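Local coordinates for protein bacillaene synthase dehydratase PksH (Bacillus subtilis, PDB 3HP0) that dehydrates the (S)-3-hydroxy-3-methylglutaryl group tethered to PksL to a 3-methylglutaconyl moiety during synthesis of the antibiotic bacillaene, at residues Q7-R12 against I36-Q41; A15-I20 against V53-G58; T103-R108 against S120-A125. All blocks are in the same frame, centred on the assembly; numbering follows the deposited sequence.

Contact 1 of 3, residues Q7-R12 against I36-Q41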
loop_
_atom_site.group_PDB
_atom_site.type_symbol
_atom_site.label_atom_id
_atom_site.label_comp_id
_atom_site.label_asym_id
_atom_site.label_seq_id
_atom_site.Cartn_x
_atom_site.Cartn_y
_atom_site.Cartn_z
ATOM N N GLN A 7 -6.927 11.226 -12.937
ATOM C CA GLN A 7 -7.455 12.135 -11.923
ATOM C C GLN A 7 -6.671 12.070 -10.609
ATOM O O GLN A 7 -6.669 13.031 -9.844
ATOM C CB GLN A 7 -8.917 11.804 -11.594
ATOM C CG GLN A 7 -9.986 12.421 -12.471
ATOM C CD GLN A 7 -11.284 12.634 -11.693
ATOM O OE1 GLN A 7 -11.694 11.782 -10.900
ATOM N NE2 GLN A 7 -11.937 13.773 -11.922
ATOM N N THR A 8 -6.010 10.949 -10.338
ATOM C CA THR A 8 -5.302 10.814 -9.068
ATOM C C THR A 8 -3.792 10.618 -9.100
ATOM O O THR A 8 -3.125 10.732 -8.070
ATOM C CB THR A 8 -5.893 9.656 -8.249
ATOM O OG1 THR A 8 -5.747 8.429 -8.980
ATOM C CG2 THR A 8 -7.376 9.899 -7.974
ATOM N N ILE A 9 -3.242 10.322 -10.268
ATOM C CA ILE A 9 -1.803 10.098 -10.362
ATOM C C ILE A 9 -1.123 10.800 -11.528
ATOM O O ILE A 9 -1.758 11.121 -12.537
ATOM C CB ILE A 9 -1.478 8.592 -10.485
ATOM C CG1 ILE A 9 -2.207 8.001 -11.693
ATOM C CG2 ILE A 9 -1.848 7.876 -9.199
ATOM C CD1 ILE A 9 -1.857 6.564 -11.989
ATOM N N LYS A 10 0.179 11.032 -11.370
ATOM C CA LYS A 10 0.985 11.651 -12.411
ATOM C C LYS A 10 1.950 10.572 -12.888
ATOM O O LYS A 10 2.822 10.136 -12.140
ATOM C CB LYS A 10 1.808 12.822 -11.872
ATOM C CG LYS A 10 1.147 13.691 -10.819
ATOM C CD LYS A 10 2.077 14.844 -10.445
ATOM C CE LYS A 10 1.826 15.356 -9.028
ATOM N NZ LYS A 10 0.471 15.955 -8.817
ATOM N N VAL A 11 1.799 10.130 -14.125
ATOM C CA VAL A 11 2.697 9.110 -14.639
ATOM C C VAL A 11 3.830 9.774 -15.416
ATOM O O VAL A 11 3.642 10.806 -16.065
ATOM C CB VAL A 11 1.946 8.107 -15.539
ATOM C CG1 VAL A 11 2.878 6.967 -15.956
ATOM C CG2 VAL A 11 0.750 7.557 -14.789
ATOM N N ARG A 12 5.013 9.177 -15.335
ATOM C CA ARG A 12 6.177 9.724 -16.007
ATOM C C ARG A 12 7.188 8.615 -16.282
ATOM O O ARG A 12 7.766 8.050 -15.352
ATOM C CB ARG A 12 6.814 10.799 -15.119
ATOM C CG ARG A 12 7.944 11.569 -15.758
ATOM C CD ARG A 12 9.159 11.606 -14.851
ATOM N NE ARG A 12 8.874 12.073 -13.494
ATOM C CZ ARG A 12 9.762 12.029 -12.501
ATOM N NH1 ARG A 12 10.978 11.539 -12.722
ATOM N NH2 ARG A 12 9.447 12.464 -11.286
ATOM N N ILE A 36 -7.384 3.247 -7.965
ATOM C CA ILE A 36 -7.084 1.832 -8.171
ATOM C C ILE A 36 -7.117 1.463 -9.648
ATOM O O ILE A 36 -6.258 0.727 -10.143
ATOM C CB ILE A 36 -8.095 0.942 -7.433
ATOM C CG1 ILE A 36 -7.973 1.161 -5.926
ATOM C CG2 ILE A 36 -7.863 -0.518 -7.787
ATOM C CD1 ILE A 36 -8.965 0.359 -5.115
ATOM N N GLU A 37 -8.125 1.975 -10.343
ATOM C CA GLU A 37 -8.296 1.715 -11.763
ATOM C C GLU A 37 -7.152 2.317 -12.582
ATOM O O GLU A 37 -6.603 1.664 -13.467
ATOM C CB GLU A 37 -9.649 2.275 -12.233
ATOM C CG GLU A 37 -9.938 2.096 -13.723
ATOM C CD GLU A 37 -9.739 0.663 -14.201
ATOM O OE1 GLU A 37 -8.590 0.171 -14.171
ATOM O OE2 GLU A 37 -10.731 0.026 -14.610
ATOM N N GLU A 38 -6.789 3.558 -12.281
ATOM C CA GLU A 38 -5.707 4.227 -12.996
ATOM C C GLU A 38 -4.375 3.491 -12.851
ATOM O O GLU A 38 -3.579 3.449 -13.787
ATOM C CB GLU A 38 -5.563 5.666 -12.496
ATOM C CG GLU A 38 -6.639 6.600 -13.014
ATOM C CD GLU A 38 -6.603 7.961 -12.342
ATOM O OE1 GLU A 38 -5.492 8.438 -12.026
ATOM O OE2 GLU A 38 -7.682 8.561 -12.142
ATOM N N CYS A 39 -4.141 2.916 -11.674
ATOM C CA CYS A 39 -2.913 2.174 -11.403
ATOM C C CYS A 39 -2.886 0.869 -12.186
ATOM O O CYS A 39 -1.885 0.541 -12.828
ATOM C CB CYS A 39 -2.787 1.870 -9.908
ATOM S SG CYS A 39 -2.399 3.300 -8.871
ATOM N N LEU A 40 -3.983 0.124 -12.133
ATOM C CA LEU A 40 -4.066 -1.138 -12.856
ATOM C C LEU A 40 -3.822 -0.877 -14.333
ATOM O O LEU A 40 -3.217 -1.683 -15.036
ATOM C CB LEU A 40 -5.443 -1.759 -12.654
ATOM C CG LEU A 40 -5.704 -2.138 -11.198
ATOM C CD1 LEU A 40 -7.160 -2.515 -11.001
ATOM C CD2 LEU A 40 -4.789 -3.290 -10.822
ATOM N N GLN A 41 -4.295 0.279 -14.780
ATOM C CA GLN A 41 -4.165 0.716 -16.160
ATOM C C GLN A 41 -2.713 1.051 -16.503
ATOM O O GLN A 41 -2.237 0.753 -17.600
ATOM C CB GLN A 41 -5.043 1.943 -16.367
ATOM C CG GLN A 41 -5.008 2.511 -17.756
ATOM C CD GLN A 41 -5.735 3.835 -17.835
ATOM O OE1 GLN A 41 -6.880 3.958 -17.390
ATOM N NE2 GLN A 41 -5.074 4.837 -18.403
#
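In the crotonase fold of the enoyl-CoA hydratase/isomerase family, the segment Q7-R12 leads into an outermost strand of the main sheet, and the helix 34-48 lies across one face of that sheet. A single buried carboxylate, that of Glu38, ties the two together. From the helix the CB of Glu38 faces the other segment and packs against the CD1 of Ile9 at 3.8 Å. Ile9 also touches Ile20, Phe22 and Val42, so strand and helix share one hydrophobic layer at this level. The CG of Glu38 stands anti to the carbonyl carbon (chi1 -76°), and the chain is extended beyond it, running past the Ile9 side chain in the opposite sense. The carboxylate is thereby delivered to the backbone just before the strand, where successive peptide N-H groups converge on it. OE1 of Glu38 lies 3.3 Å from CG1 of Ile9. It accepts the N-H of Thr8, with N 3.1 Å from OE1, through its syn lone pair and in a nearly straight bond of 163°. The same oxygen takes weak bonds from Thr8 OG1, which sits between its own backbone N and carbonyl carbon, and from Ile9 N. Two firm N-H bonds, from Thr8 to OE1 and from Gln7 to OE2, fix the rotation of the carboxylate, and these donors would probably favour its ionised form despite burial. At the tip, OE2 of Glu38 is 2.9 Å from N of Gln7, the donor coming from above the carboxylate plane, 42° out of it.

Contact 2 of 3, residues A15-I20 against V53-G58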
loop_
_atom_site.group_PDB
_atom_site.type_symbol
_atom_site.label_atom_id
_atom_site.label_comp_id
_atom_site.label_asym_id
_atom_site.label_seq_id
_atom_site.Cartn_x
_atom_site.Cartn_y
_atom_site.Cartn_z
ATOM N N ALA A 15 13.298 6.109 -19.587
ATOM C CA ALA A 15 14.081 4.975 -20.014
ATOM C C ALA A 15 13.234 3.748 -19.725
ATOM O O ALA A 15 12.099 3.653 -20.182
ATOM C CB ALA A 15 15.432 4.919 -19.257
ATOM N N SER A 16 13.756 2.836 -18.927
ATOM C CA SER A 16 13.030 1.635 -18.624
ATOM C C SER A 16 12.315 1.682 -17.265
ATOM O O SER A 16 11.940 0.647 -16.719
ATOM C CB SER A 16 14.016 0.480 -18.709
ATOM O OG SER A 16 15.265 0.891 -18.178
ATOM N N VAL A 17 12.115 2.889 -16.742
ATOM C CA VAL A 17 11.458 3.093 -15.455
ATOM C C VAL A 17 10.147 3.877 -15.548
ATOM O O VAL A 17 10.032 4.811 -16.333
ATOM C CB VAL A 17 12.369 3.865 -14.489
ATOM C CG1 VAL A 17 11.634 4.113 -13.175
ATOM C CG2 VAL A 17 13.650 3.114 -14.264
ATOM N N CYS A 18 9.170 3.513 -14.727
ATOM C CA CYS A 18 7.905 4.220 -14.730
ATOM C C CYS A 18 7.607 4.791 -13.347
ATOM O O CYS A 18 7.608 4.062 -12.354
ATOM C CB CYS A 18 6.759 3.306 -15.143
ATOM S SG CYS A 18 5.172 4.133 -14.947
ATOM N N TYR A 19 7.356 6.096 -13.286
ATOM C CA TYR A 19 7.066 6.760 -12.025
ATOM C C TYR A 19 5.583 7.061 -11.895
ATOM O O TYR A 19 4.995 7.760 -12.724
ATOM C CB TYR A 19 7.854 8.071 -11.906
ATOM C CG TYR A 19 9.360 7.898 -11.838
ATOM C CD1 TYR A 19 10.023 7.801 -10.615
ATOM C CD2 TYR A 19 10.111 7.812 -13.001
ATOM C CE1 TYR A 19 11.405 7.619 -10.562
ATOM C CE2 TYR A 19 11.482 7.633 -12.965
ATOM C CZ TYR A 19 12.129 7.535 -11.751
ATOM O OH TYR A 19 13.497 7.347 -11.746
ATOM N N ILE A 20 4.986 6.505 -10.851
ATOM C CA ILE A 20 3.584 6.720 -10.558
ATOM C C ILE A 20 3.596 7.587 -9.316
ATOM O O ILE A 20 4.098 7.164 -8.276
ATOM C CB ILE A 20 2.857 5.411 -10.227
ATOM C CG1 ILE A 20 2.727 4.550 -11.478
ATOM C CG2 ILE A 20 1.497 5.727 -9.633
ATOM C CD1 ILE A 20 2.112 3.193 -11.213
ATOM N N VAL A 53 11.148 -1.353 -14.322
ATOM C CA VAL A 53 10.977 -0.888 -12.951
ATOM C C VAL A 53 9.828 0.092 -12.825
ATOM O O VAL A 53 9.644 0.942 -13.684
ATOM C CB VAL A 53 12.267 -0.188 -12.393
ATOM C CG1 VAL A 53 12.055 0.225 -10.933
ATOM C CG2 VAL A 53 13.467 -1.114 -12.497
ATOM N N VAL A 54 9.054 -0.035 -11.746
ATOM C CA VAL A 54 7.943 0.872 -11.482
ATOM C C VAL A 54 8.166 1.478 -10.101
ATOM O O VAL A 54 8.315 0.748 -9.115
ATOM C CB VAL A 54 6.584 0.143 -11.471
ATOM C CG1 VAL A 54 5.471 1.150 -11.216
ATOM C CG2 VAL A 54 6.357 -0.601 -12.790
ATOM N N VAL A 55 8.195 2.807 -10.032
ATOM C CA VAL A 55 8.399 3.506 -8.768
ATOM C C VAL A 55 7.114 4.206 -8.331
ATOM O O VAL A 55 6.420 4.818 -9.141
ATOM C CB VAL A 55 9.527 4.560 -8.880
ATOM C CG1 VAL A 55 9.660 5.318 -7.573
ATOM C CG2 VAL A 55 10.847 3.878 -9.237
ATOM N N LEU A 56 6.803 4.097 -7.047
ATOM C CA LEU A 56 5.612 4.719 -6.487
ATOM C C LEU A 56 6.060 5.857 -5.582
ATOM O O LEU A 56 6.998 5.697 -4.809
ATOM C CB LEU A 56 4.806 3.695 -5.676
ATOM C CG LEU A 56 3.997 2.608 -6.406
ATOM C CD1 LEU A 56 4.883 1.828 -7.368
ATOM C CD2 LEU A 56 3.368 1.675 -5.375
ATOM N N GLU A 57 5.398 7.005 -5.655
ATOM C CA GLU A 57 5.813 8.128 -4.819
ATOM C C GLU A 57 4.826 9.287 -4.784
ATOM O O GLU A 57 3.632 9.119 -5.051
ATOM C CB GLU A 57 7.148 8.647 -5.315
ATOM C CG GLU A 57 7.081 9.096 -6.755
ATOM C CD GLU A 57 8.368 9.710 -7.229
ATOM O OE1 GLU A 57 8.309 10.538 -8.162
ATOM O OE2 GLU A 57 9.439 9.363 -6.681
ATOM N N GLY A 58 5.360 10.465 -4.456
ATOM C CA GLY A 58 4.578 11.688 -4.383
ATOM C C GLY A 58 4.135 12.002 -2.965
ATOM O O GLY A 58 3.010 12.463 -2.742
#
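Valine torsions at Val17, Val53, Val54 and Val55 put each CG1 anti to its backbone N, while Tyr19 (chi1 -65°) and Ile20 turn the other way, with CG and CG1 anti to the carbonyl carbon. On the face carrying Val17, Tyr19, Val53 and Val55, these settings bring the Tyr19 ring alongside Val55, the two side chains rising from the sheet together, with CD1 of Tyr19 3.7 Å from CB of Val55. The CG2 of Val55 also meets CG1 of Val17, the two side chains crossing at a slant. On the other face Ile20 crosses Val54, CD1 of Ile20 lying 3.9 Å from CG1 of Val54, under the helix 34-48. The backbones run parallel, pairing Val17 with Val53 through Ile20 with Leu56. The straightest hydrogen bond between them is Ile20 N to Val55 O, 2.8 Å and 178° at the hydrogen, the donor arriving almost in line with the carbonyl bond. This is a beta-alpha-beta crossover, strand 17-22, helix 34-48, strand 53-57, within the crotonase fold. Five backbone bonds, linking Ser16, Cys18 and Ile20 with Val53, Val55 and Glu57, fix the parallel register. The chemistry thus differs between the faces: that of Ile20 and Val54 is covered by helix 34-48, whereas that of Tyr19 is partly open and carries a cation-pi contact with Arg12.

Contact 3 of 3, residues T103-R108 against S120-A125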
loop_
_atom_site.group_PDB
_atom_site.type_symbol
_atom_site.label_atom_id
_atom_site.label_comp_id
_atom_site.label_asym_id
_atom_site.label_seq_id
_atom_site.Cartn_x
_atom_site.Cartn_y
_atom_site.Cartn_z
ATOM N N THR A 103 8.973 -3.609 -8.519
ATOM C CA THR A 103 8.233 -2.467 -8.006
ATOM C C THR A 103 8.933 -1.918 -6.777
ATOM O O THR A 103 9.487 -2.673 -5.980
ATOM C CB THR A 103 6.760 -2.832 -7.696
ATOM O OG1 THR A 103 6.707 -3.849 -6.694
ATOM C CG2 THR A 103 6.071 -3.342 -8.967
ATOM N N ILE A 104 8.912 -0.596 -6.645
ATOM C CA ILE A 104 9.575 0.086 -5.541
ATOM C C ILE A 104 8.735 1.176 -4.915
ATOM O O ILE A 104 8.148 1.993 -5.615
ATOM C CB ILE A 104 10.883 0.799 -5.985
ATOM C CG1 ILE A 104 11.787 -0.150 -6.758
ATOM C CG2 ILE A 104 11.620 1.342 -4.760
ATOM C CD1 ILE A 104 13.046 0.524 -7.247
ATOM N N SER A 105 8.711 1.185 -3.588
ATOM C CA SER A 105 8.010 2.208 -2.828
ATOM C C SER A 105 9.065 3.209 -2.388
ATOM O O SER A 105 10.166 2.829 -1.952
ATOM C CB SER A 105 7.365 1.628 -1.570
ATOM O OG SER A 105 6.130 1.022 -1.864
ATOM N N HIS A 106 8.734 4.484 -2.514
ATOM C CA HIS A 106 9.638 5.540 -2.091
ATOM C C HIS A 106 8.813 6.311 -1.075
ATOM O O HIS A 106 7.922 7.082 -1.432
ATOM C CB HIS A 106 10.034 6.415 -3.277
ATOM C CG HIS A 106 10.983 7.511 -2.919
ATOM N ND1 HIS A 106 11.888 7.398 -1.888
ATOM C CD2 HIS A 106 11.176 8.737 -3.457
ATOM C CE1 HIS A 106 12.596 8.509 -1.803
ATOM N NE2 HIS A 106 12.183 9.338 -2.744
ATOM N N VAL A 107 9.115 6.082 0.197
ATOM C CA VAL A 107 8.367 6.687 1.281
ATOM C C VAL A 107 9.007 7.832 2.051
ATOM O O VAL A 107 10.185 7.786 2.414
ATOM C CB VAL A 107 7.958 5.610 2.318
ATOM C CG1 VAL A 107 6.464 5.629 2.516
ATOM C CG2 VAL A 107 8.410 4.236 1.859
ATOM N N ARG A 108 8.191 8.846 2.315
ATOM C CA ARG A 108 8.585 10.017 3.090
ATOM C C ARG A 108 7.338 10.380 3.907
ATOM O O ARG A 108 6.235 10.422 3.363
ATOM C CB ARG A 108 8.905 11.215 2.189
ATOM C CG ARG A 108 9.932 11.042 1.079
ATOM C CD ARG A 108 9.770 12.225 0.110
ATOM N NE ARG A 108 10.846 12.372 -0.867
ATOM C CZ ARG A 108 12.046 12.884 -0.597
ATOM N NH1 ARG A 108 12.338 13.304 0.630
ATOM N NH2 ARG A 108 12.957 12.983 -1.560
ATOM N N SER A 120 4.272 -2.433 1.577
ATOM C CA SER A 120 4.502 -3.833 1.879
ATOM C C SER A 120 4.521 -4.682 0.622
ATOM O O SER A 120 5.324 -5.610 0.510
ATOM C CB SER A 120 3.402 -4.370 2.799
ATOM O OG SER A 120 3.274 -3.593 3.975
ATOM N N ALA A 121 3.620 -4.361 -0.307
ATOM C CA ALA A 121 3.478 -5.102 -1.552
ATOM C C ALA A 121 4.605 -4.919 -2.562
ATOM O O ALA A 121 4.941 -5.866 -3.287
ATOM C CB ALA A 121 2.152 -4.743 -2.205
ATOM N N THR A 122 5.184 -3.718 -2.623
ATOM C CA THR A 122 6.247 -3.466 -3.574
ATOM C C THR A 122 7.404 -4.412 -3.314
ATOM O O THR A 122 7.617 -4.845 -2.181
ATOM C CB THR A 122 6.728 -1.976 -3.531
ATOM O OG1 THR A 122 7.262 -1.640 -2.237
ATOM C CG2 THR A 122 5.552 -1.043 -3.857
ATOM N N ASP A 123 8.125 -4.763 -4.374
ATOM C CA ASP A 123 9.271 -5.664 -4.269
ATOM C C ASP A 123 10.361 -5.056 -3.392
ATOM O O ASP A 123 11.091 -5.778 -2.715
ATOM C CB ASP A 123 9.881 -5.925 -5.645
ATOM C CG ASP A 123 8.960 -6.702 -6.560
ATOM O OD1 ASP A 123 8.579 -7.839 -6.198
ATOM O OD2 ASP A 123 8.631 -6.180 -7.645
ATOM N N ILE A 124 10.462 -3.726 -3.439
ATOM C CA ILE A 124 11.458 -2.973 -2.692
ATOM C C ILE A 124 10.886 -1.671 -2.153
ATOM O O ILE A 124 10.276 -0.888 -2.892
ATOM C CB ILE A 124 12.662 -2.626 -3.581
ATOM C CG1 ILE A 124 13.316 -3.920 -4.069
ATOM C CG2 ILE A 124 13.645 -1.721 -2.816
ATOM C CD1 ILE A 124 14.525 -3.700 -4.928
ATOM N N ALA A 125 11.104 -1.429 -0.867
ATOM C CA ALA A 125 10.599 -0.221 -0.234
ATOM C C ALA A 125 11.738 0.572 0.401
ATOM O O ALA A 125 12.448 0.062 1.264
ATOM C CB ALA A 125 9.552 -0.580 0.820
#
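Thr103 and Asp123 are set roughly perpendicular to each other, and this crossing brings each side chain to the other residue's backbone. OG1 of Thr103, between its own backbone N and carbonyl carbon (chi1 61°), accepts the Asp123 N-H, with OG1 of Thr103 2.9 Å from N of Asp123. In return OD2 of Asp123 accepts the Thr103 N-H, N of Thr103 lying 2.7 Å from OD2 of Asp123, through the anti lone pair and almost straight at 171°. The exchange closes a small reciprocal ring of side-chain-to-backbone bonds just after the chain leaves the helix 115-121. OD2 has a second partner in the salt bridge to Lys211, whose positive charge probably keeps Asp123 ionised, and Thr103 OG1 is also bonded to Leu96 O.

Farther along the strand, Ser105 and Thr122 meet through their hydroxyls, OG of Ser105 and OG1 of Thr122 being 2.9 Å apart in a hydrogen bond whose direction is not settled. CB of Thr122 is directed at the strand, and its OG1, besides reaching Ser105 OG, is bonded to Val119 O, so the serine is anchored to the last turn of the helix. Behind these polar pairs the backbones join as parallel strands: Ile124 N bonds to Thr103 O, and Ser105 N to Ile124 O at 2.7 Å. Here Ile104 and Ile124 run alongside each other in the same sense, with CG1 of Ile104 4.1 Å from CB of Ile124; on the opposite face CB of Ser105 lies 3.9 Å from CB of Ala125.

Helical backbone angles end at Thr122, and the chain turns there into the outermost strand. The turn adds strand 124-127 parallel to strand 102-107 in the main sheet of the crotonase fold.

Starting from the N terminus, strand 9-14 turns back antiparallel into strand 17-22, and the chain then enters helix 34-48, where contact 1 closes its loop. Contact 2 opens inside that loop and closes only afterwards, at strand 53-57, so the two cross: helix 34-48 is at once the partner in contact 1 and the connection spanned by contact 2. Arg12 O and Tyr19 N, 2.9 Å apart, join them directly. Contact 3 follows in series, its short loop running from strand 102-107 through helix 115-121 to strand 124-127. Strands 53-57 and 102-107 are neighbours, which joins contacts 2 and 3; together the three contacts reach all five strands of the sheet.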